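Local atomic coordinates of alpha-ketoglutarate-dependent non-heme iron oxygenase EasH (Aspergillus japonicus, PDB entry 5M0T), a protein that probably catalyses an iron(II)- and 2-oxoglutarate-dependent oxidation in the biosynthesis of the ergot alkaloid cycloclavine. Residues S109-S117 with L227-E238. Residues are numbered along the deposited sequence; the frame is centred on the assembly and turned at random.
Sequences SGDYWLTTS and LIMQSCQFTPVE
Thr115 is the hub between strand 112-117 and segment 227-238. Thr115 OG1, set anti to the backbone N (chi1 -180°), accepts a nearly straight bond from Val237 N at 2.8 Å and gives a weak one to Gln230 OE1, while Thr115 CG2 packs on Ile228 CG2 at 3.7 Å. Threonine suits the place by having one hydroxyl and one methyl branch. The Gln230 side chain crosses that of Thr115 at about a right angle; its amide, acceptor and donor at once, also sends Gln230 NE2 to Thr235 O at 2.9 Å, from above the carbonyl plane, tying the returning loop to its own strand. Trp113 lays one flat indole face against the compact ring of Pro236, and its NE1 bonds weakly to Phe234 O. The extended Glu238 chain delivers an acceptor: Glu238 OE2 takes hydrogen bonds from Thr116 OG1 and Ser117 N, each at 2.9 Å, both from above the same face of its carboxylate plane.

Behind these contacts lies a classic beta bulge: Thr115 and Thr116 both face Ile228, which turns Thr115 toward the loop. Cys232 O bonds to Thr235 OG1 of the second subunit, and reciprocally. Buried polar groups thus anchor a dimer-facing loop to the cupin-type sheet.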
loop_
_atom_site.group_PDB
_atom_site.type_symbol
_atom_site.label_atom_id
_atom_site.label_comp_id
_atom_site.label_asym_id
_atom_site.label_seq_id
_atom_site.Cartn_x
_atom_site.Cartn_y
_atom_site.Cartn_z
ATOM N N SER A 109 -12.508 -3.379 3.235
ATOM C CA SER A 109 -11.464 -2.347 3.024
ATOM C C SER A 109 -11.907 -0.883 2.961
ATOM O O SER A 109 -11.153 -0.019 3.405
ATOM C CB SER A 109 -10.683 -2.663 1.761
ATOM O OG SER A 109 -10.110 -3.946 1.885
ATOM N N GLY A 110 -13.101 -0.608 2.421
ATOM C CA GLY A 110 -13.535 0.764 2.086
ATOM C C GLY A 110 -13.120 1.077 0.657
ATOM O O GLY A 110 -13.595 0.445 -0.281
ATOM N N ASP A 111 -12.189 2.013 0.488
ATOM C CA ASP A 111 -11.741 2.433 -0.849
ATOM C C ASP A 111 -10.789 1.433 -1.544
ATOM O O ASP A 111 -10.293 0.482 -0.943
ATOM C CB ASP A 111 -11.101 3.833 -0.791
ATOM C CG ASP A 111 -12.116 4.951 -0.571
ATOM O OD1 ASP A 111 -13.342 4.709 -0.588
ATOM O OD2 ASP A 111 -11.669 6.100 -0.374
ATOM N N TYR A 112 -10.567 1.697 -2.828
ATOM C CA TYR A 112 -9.798 0.860 -3.721
ATOM C C TYR A 112 -9.095 1.769 -4.714
ATOM O O TYR A 112 -9.423 2.957 -4.823
ATOM C CB TYR A 112 -10.710 -0.108 -4.482
ATOM C CG TYR A 112 -11.862 0.605 -5.151
ATOM C CD1 TYR A 112 -13.020 0.915 -4.434
ATOM C CD2 TYR A 112 -11.774 1.033 -6.469
ATOM C CE1 TYR A 112 -14.059 1.602 -5.017
ATOM C CE2 TYR A 112 -12.821 1.713 -7.065
ATOM C CZ TYR A 112 -13.964 1.996 -6.335
ATOM O OH TYR A 112 -15.022 2.688 -6.898
ATOM N N TRP A 113 -8.132 1.204 -5.432
ATOM C CA TRP A 113 -7.420 1.914 -6.497
ATOM C C TRP A 113 -6.676 0.936 -7.418
ATOM O O TRP A 113 -6.677 -0.269 -7.179
ATOM C CB TRP A 113 -6.480 2.985 -5.914
ATOM C CG TRP A 113 -5.443 2.526 -4.911
ATOM C CD1 TRP A 113 -5.110 1.233 -4.550
ATOM C CD2 TRP A 113 -4.549 3.375 -4.192
ATOM N NE1 TRP A 113 -4.106 1.246 -3.617
ATOM C CE2 TRP A 113 -3.735 2.546 -3.387
ATOM C CE3 TRP A 113 -4.346 4.759 -4.160
ATOM C CZ2 TRP A 113 -2.751 3.063 -2.544
ATOM C CZ3 TRP A 113 -3.372 5.269 -3.318
ATOM C CH2 TRP A 113 -2.588 4.418 -2.515
ATOM N N LEU A 114 -6.063 1.452 -8.475
ATOM C CA LEU A 114 -5.357 0.626 -9.444
ATOM C C LEU A 114 -4.058 0.107 -8.838
ATOM O O LEU A 114 -3.309 0.872 -8.248
ATOM C CB LEU A 114 -5.054 1.443 -10.704
ATOM C CG LEU A 114 -4.364 0.718 -11.865
ATOM C CD1 LEU A 114 -5.305 -0.266 -12.544
ATOM C CD2 LEU A 114 -3.832 1.741 -12.861
ATOM N N THR A 115 -3.813 -1.190 -8.955
ATOM C CA THR A 115 -2.513 -1.750 -8.578
ATOM C C THR A 115 -1.630 -1.948 -9.830
ATOM O O THR A 115 -0.460 -1.541 -9.838
ATOM C CB THR A 115 -2.608 -3.003 -7.688
ATOM O OG1 THR A 115 -1.288 -3.459 -7.376
ATOM C CG2 THR A 115 -3.373 -4.143 -8.334
ATOM N N THR A 116 -2.199 -2.518 -10.889
ATOM C CA THR A 116 -1.470 -2.728 -12.134
ATOM C C THR A 116 -2.416 -2.915 -13.302
ATOM O O THR A 116 -3.505 -3.440 -13.151
ATOM C CB THR A 116 -0.468 -3.931 -12.053
ATOM O OG1 THR A 116 0.190 -4.133 -13.318
ATOM C CG2 THR A 116 -1.159 -5.228 -11.640
ATOM N N SER A 117 -1.992 -2.471 -14.470
ATOM C CA SER A 117 -2.689 -2.767 -15.701
ATOM C C SER A 117 -1.656 -2.941 -16.790
ATOM O O SER A 117 -0.671 -2.198 -16.836
ATOM C CB SER A 117 -3.654 -1.628 -16.072
ATOM O OG SER A 117 -4.556 -2.064 -17.072
ATOM N N LEU A 227 -6.598 -5.493 -16.122
ATOM C CA LEU A 227 -6.698 -4.263 -15.381
ATOM C C LEU A 227 -7.083 -4.673 -13.972
ATOM O O LEU A 227 -8.199 -5.164 -13.739
ATOM C CB LEU A 227 -7.746 -3.359 -16.047
ATOM C CG LEU A 227 -7.971 -1.938 -15.540
ATOM C CD1 LEU A 227 -8.909 -1.233 -16.514
ATOM C CD2 LEU A 227 -8.559 -1.909 -14.131
ATOM N N ILE A 228 -6.163 -4.483 -13.029
ATOM C CA ILE A 228 -6.349 -5.011 -11.680
ATOM C C ILE A 228 -6.573 -3.882 -10.683
ATOM O O ILE A 228 -5.699 -3.034 -10.479
ATOM C CB ILE A 228 -5.179 -5.915 -11.258
ATOM C CG1 ILE A 228 -4.808 -6.869 -12.403
ATOM C CG2 ILE A 228 -5.540 -6.692 -10.009
ATOM C CD1 ILE A 228 -3.648 -7.805 -12.109
ATOM N N MET A 229 -7.761 -3.876 -10.078
ATOM C CA MET A 229 -8.080 -2.968 -8.969
ATOM C C MET A 229 -7.803 -3.679 -7.660
ATOM O O MET A 229 -7.918 -4.898 -7.558
ATOM C CB MET A 229 -9.547 -2.525 -9.017
ATOM C CG MET A 229 -9.955 -1.910 -10.341
ATOM S SD MET A 229 -8.948 -0.509 -10.834
ATOM C CE MET A 229 -9.353 0.682 -9.565
ATOM N N GLN A 230 -7.478 -2.888 -6.647
ATOM C CA GLN A 230 -7.018 -3.409 -5.378
ATOM C C GLN A 230 -7.515 -2.588 -4.199
ATOM O O GLN A 230 -7.673 -1.379 -4.299
ATOM C CB GLN A 230 -5.494 -3.419 -5.424
ATOM C CG GLN A 230 -4.752 -3.736 -4.144
ATOM C CD GLN A 230 -3.291 -4.033 -4.443
ATOM O OE1 GLN A 230 -2.974 -4.994 -5.136
ATOM N NE2 GLN A 230 -2.411 -3.176 -3.970
ATOM N N SER A 231 -7.752 -3.275 -3.091
ATOM C CA SER A 231 -8.001 -2.655 -1.784
ATOM C C SER A 231 -6.946 -1.585 -1.443
ATOM O O SER A 231 -5.740 -1.852 -1.500
ATOM C CB SER A 231 -8.013 -3.754 -0.697
ATOM O OG SER A 231 -7.965 -3.205 0.600
ATOM N N CYS A 232 -7.402 -0.399 -1.045
ATOM C CA CYS A 232 -6.494 0.740 -0.855
ATOM C C CYS A 232 -5.437 0.567 0.252
ATOM O O CYS A 232 -4.409 1.252 0.223
ATOM C CB CYS A 232 -7.268 2.033 -0.627
ATOM S SG CYS A 232 -8.139 2.093 0.952
ATOM N N GLN A 233 -5.691 -0.327 1.211
ATOM C CA GLN A 233 -4.716 -0.630 2.278
ATOM C C GLN A 233 -3.420 -1.301 1.758
ATOM O O GLN A 233 -2.413 -1.277 2.460
ATOM C CB GLN A 233 -5.332 -1.494 3.381
ATOM C CG GLN A 233 -5.549 -2.953 2.992
ATOM C CD GLN A 233 -6.408 -3.713 4.002
ATOM O OE1 GLN A 233 -6.150 -3.679 5.204
ATOM N NE2 GLN A 233 -7.431 -4.414 3.512
ATOM N N PHE A 234 -3.469 -1.896 0.560
ATOM C CA PHE A 234 -2.294 -2.541 -0.054
ATOM C C PHE A 234 -1.604 -1.669 -1.105
ATOM O O PHE A 234 -2.251 -1.081 -1.994
ATOM C CB PHE A 234 -2.653 -3.893 -0.674
ATOM C CG PHE A 234 -3.235 -4.858 0.307
ATOM C CD1 PHE A 234 -2.470 -5.337 1.356
ATOM C CD2 PHE A 234 -4.580 -5.256 0.214
ATOM C CE1 PHE A 234 -3.013 -6.228 2.279
ATOM C CE2 PHE A 234 -5.126 -6.135 1.138
ATOM C CZ PHE A 234 -4.342 -6.628 2.171
ATOM N N THR A 235 -0.278 -1.610 -0.995
ATOM C CA THR A 235 0.567 -0.851 -1.894
ATOM C C THR A 235 0.358 -1.305 -3.346
ATOM O O THR A 235 0.355 -2.498 -3.629
ATOM C CB THR A 235 2.054 -1.010 -1.502
ATOM O OG1 THR A 235 2.234 -0.651 -0.117
ATOM C CG2 THR A 235 2.945 -0.135 -2.367
ATOM N N PRO A 236 0.157 -0.353 -4.269
ATOM C CA PRO A 236 0.092 -0.694 -5.684
ATOM C C PRO A 236 1.388 -1.285 -6.274
ATOM O O PRO A 236 2.494 -0.889 -5.888
ATOM C CB PRO A 236 -0.197 0.656 -6.350
ATOM C CG PRO A 236 -0.891 1.454 -5.307
ATOM C CD PRO A 236 -0.232 1.048 -4.026
ATOM N N VAL A 237 1.244 -2.204 -7.216
ATOM C CA VAL A 237 2.385 -2.715 -7.965
ATOM C C VAL A 237 3.023 -1.607 -8.828
ATOM O O VAL A 237 4.252 -1.552 -8.949
ATOM C CB VAL A 237 1.990 -3.939 -8.814
ATOM C CG1 VAL A 237 3.098 -4.320 -9.784
ATOM C CG2 VAL A 237 1.658 -5.118 -7.908
ATOM N N GLU A 238 2.192 -0.731 -9.399
ATOM C CA GLU A 238 2.657 0.385 -10.228
ATOM C C GLU A 238 2.693 1.691 -9.456
ATOM O O GLU A 238 1.684 2.092 -8.877
ATOM C CB GLU A 238 1.754 0.544 -11.434
ATOM C CG GLU A 238 1.874 -0.610 -12.420
ATOM C CD GLU A 238 0.874 -0.525 -13.549
ATOM O OE1 GLU A 238 0.175 0.517 -13.680
ATOM O OE2 GLU A 238 0.765 -1.519 -14.303
HETATM O O HOH W 1 -1.110 0.461 -15.920
#